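Local coordinates for protein o-succinylbenzoate synthase (PDB 2OZT) that converts 2-succinyl-6-hydroxy-2,4-cyclohexadiene-1-carboxylate to 2-succinylbenzoate by a metal-dependent dehydration on the route to phylloquinone, at residues V195-P200 with L220-V225. Residues are numbered along the deposited sequence; the frame is centred on the assembly and turned at random.
Sequences VEQPLP and LDESVV. With NA (sodium ion), chain D.
A buried polar contact joins Q197, just past strand 192-196, to the D221-S223 loop after strand 218-220, at the metal-bearing end of two adjacent parallel strands. It illustrates how one second-shell amide can organise first-shell ligands. Q197, its chain bent at chi2 (77°) with CG 3.2 Å from E222 OE1, offers OE1 to two backbone N-H groups: D221 N at 2.8 Å, nearly straight on to the carbonyl, and S223 N, in the type I turn D221-V224, from above the carbonyl plane. Close to the amide plane, NE2 donates to S223 OG at 2.9 Å and to L199 O; the N-H donors on OE1 and the L199 carbonyl fix the amide's flip. In this TIM-barrel domain of the enolase superfamily, acidic ligands sit at such strand ends: E196 and D221 bind magnesium, whereas D221 OD2 (2.7 Å), E222 OE1 and D167 hold the sodium here. An alanine at Q197 would probably leave the D221 and S223 N-H groups without their acceptor and let the turn shift. Beside the ion, extended E196 brings OE2 to 2.9 Å from D221 OD2 without binding sodium; such like charges would probably repel unless a cation or proton intervened. D221 OD1 also pairs with K245, and E222 OE2 with N169.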
loop_
_atom_site.group_PDB
_atom_site.type_symbol
_atom_site.label_atom_id
_atom_site.label_comp_id
_atom_site.label_asym_id
_atom_site.label_seq_id
_atom_site.Cartn_x
_atom_site.Cartn_y
_atom_site.Cartn_z
ATOM N N VAL A 195 -6.068 13.200 7.175
ATOM C CA VAL A 195 -6.661 12.156 7.992
ATOM C C VAL A 195 -6.979 10.983 7.048
ATOM O O VAL A 195 -7.668 11.155 6.050
ATOM C CB VAL A 195 -7.939 12.648 8.750
ATOM C CG1 VAL A 195 -8.555 11.491 9.490
ATOM C CG2 VAL A 195 -7.625 13.818 9.697
ATOM N N GLU A 196 -6.477 9.820 7.401
ATOM C CA GLU A 196 -6.631 8.636 6.564
ATOM C C GLU A 196 -7.806 7.782 7.019
ATOM O O GLU A 196 -7.898 7.452 8.215
ATOM C CB GLU A 196 -5.348 7.806 6.596
ATOM C CG GLU A 196 -5.317 6.645 5.620
ATOM C CD GLU A 196 -3.938 6.021 5.591
ATOM O OE1 GLU A 196 -3.043 6.553 6.257
ATOM O OE2 GLU A 196 -3.742 5.026 4.866
ATOM N N GLN A 197 -8.753 7.533 6.101
ATOM C CA GLN A 197 -9.893 6.631 6.359
ATOM C C GLN A 197 -10.642 6.949 7.676
ATOM O O GLN A 197 -10.690 6.121 8.576
ATOM C CB GLN A 197 -9.473 5.151 6.241
ATOM C CG GLN A 197 -10.667 4.227 5.966
ATOM C CD GLN A 197 -11.132 4.273 4.540
ATOM O OE1 GLN A 197 -10.312 4.256 3.597
ATOM N NE2 GLN A 197 -12.447 4.337 4.325
ATOM N N PRO A 198 -11.227 8.147 7.751
ATOM C CA PRO A 198 -11.899 8.439 9.025
ATOM C C PRO A 198 -13.097 7.542 9.280
ATOM O O PRO A 198 -13.382 7.224 10.456
ATOM C CB PRO A 198 -12.313 9.899 8.876
ATOM C CG PRO A 198 -12.385 10.159 7.409
ATOM C CD PRO A 198 -11.231 9.302 6.849
ATOM N N LEU A 199 -13.756 7.084 8.228
ATOM C CA LEU A 199 -14.971 6.251 8.374
ATOM C C LEU A 199 -14.749 4.944 7.655
ATOM O O LEU A 199 -13.924 4.900 6.738
ATOM C CB LEU A 199 -16.201 6.972 7.786
ATOM C CG LEU A 199 -16.557 8.356 8.353
ATOM C CD1 LEU A 199 -17.695 8.953 7.546
ATOM C CD2 LEU A 199 -16.941 8.186 9.812
ATOM N N PRO A 200 -15.503 3.904 8.023
ATOM C CA PRO A 200 -15.369 2.628 7.305
ATOM C C PRO A 200 -15.871 2.779 5.876
ATOM O O PRO A 200 -16.645 3.661 5.561
ATOM C CB PRO A 200 -16.236 1.646 8.109
ATOM C CG PRO A 200 -17.151 2.491 8.946
ATOM C CD PRO A 200 -16.511 3.865 9.107
ATOM N N LEU A 220 -8.150 8.101 1.283
ATOM C CA LEU A 220 -8.784 6.782 1.287
ATOM C C LEU A 220 -7.741 5.689 1.267
ATOM O O LEU A 220 -6.710 5.824 0.597
ATOM C CB LEU A 220 -9.636 6.612 0.015
ATOM C CG LEU A 220 -10.779 7.626 -0.067
ATOM C CD1 LEU A 220 -11.403 7.478 -1.429
ATOM C CD2 LEU A 220 -11.836 7.457 1.033
ATOM N N ASP A 221 -8.012 4.624 2.019
ATOM C CA ASP A 221 -7.044 3.511 2.124
ATOM C C ASP A 221 -7.843 2.226 2.011
ATOM O O ASP A 221 -7.859 1.613 0.946
ATOM C CB ASP A 221 -6.254 3.640 3.436
ATOM C CG ASP A 221 -5.230 2.546 3.638
ATOM O OD1 ASP A 221 -4.766 1.908 2.654
ATOM O OD2 ASP A 221 -4.846 2.295 4.809
ATOM N N GLU A 222 -8.509 1.806 3.081
ATOM C CA GLU A 222 -9.362 0.626 3.014
ATOM C C GLU A 222 -10.390 0.744 1.906
ATOM O O GLU A 222 -10.784 -0.279 1.306
ATOM C CB GLU A 222 -10.057 0.420 4.373
ATOM C CG GLU A 222 -9.137 -0.105 5.511
ATOM C CD GLU A 222 -8.369 0.944 6.312
ATOM O OE1 GLU A 222 -8.275 2.111 5.884
ATOM O OE2 GLU A 222 -7.789 0.576 7.395
ATOM N N SER A 223 -10.791 1.973 1.574
ATOM C CA SER A 223 -11.763 2.175 0.511
ATOM C C SER A 223 -11.233 1.939 -0.896
ATOM O O SER A 223 -12.051 1.786 -1.836
ATOM C CB SER A 223 -12.336 3.601 0.560
ATOM O OG SER A 223 -13.271 3.772 1.635
ATOM N N VAL A 224 -9.903 1.993 -1.051
ATOM C CA VAL A 224 -9.305 1.882 -2.385
ATOM C C VAL A 224 -8.245 0.785 -2.459
ATOM O O VAL A 224 -7.081 1.004 -2.182
ATOM C CB VAL A 224 -8.800 3.235 -2.962
ATOM C CG1 VAL A 224 -10.005 4.160 -3.301
ATOM C CG2 VAL A 224 -7.844 3.970 -2.015
ATOM N N VAL A 225 -8.690 -0.401 -2.812
ATOM C CA VAL A 225 -7.792 -1.546 -2.976
ATOM C C VAL A 225 -7.506 -1.771 -4.473
ATOM O O VAL A 225 -6.348 -1.735 -4.929
ATOM C CB VAL A 225 -8.405 -2.780 -2.297
ATOM C CG1 VAL A 225 -7.528 -4.038 -2.544
ATOM C CG2 VAL A 225 -8.590 -2.499 -0.776
HETATM NA NA NA D . -6.210 3.536 6.835
#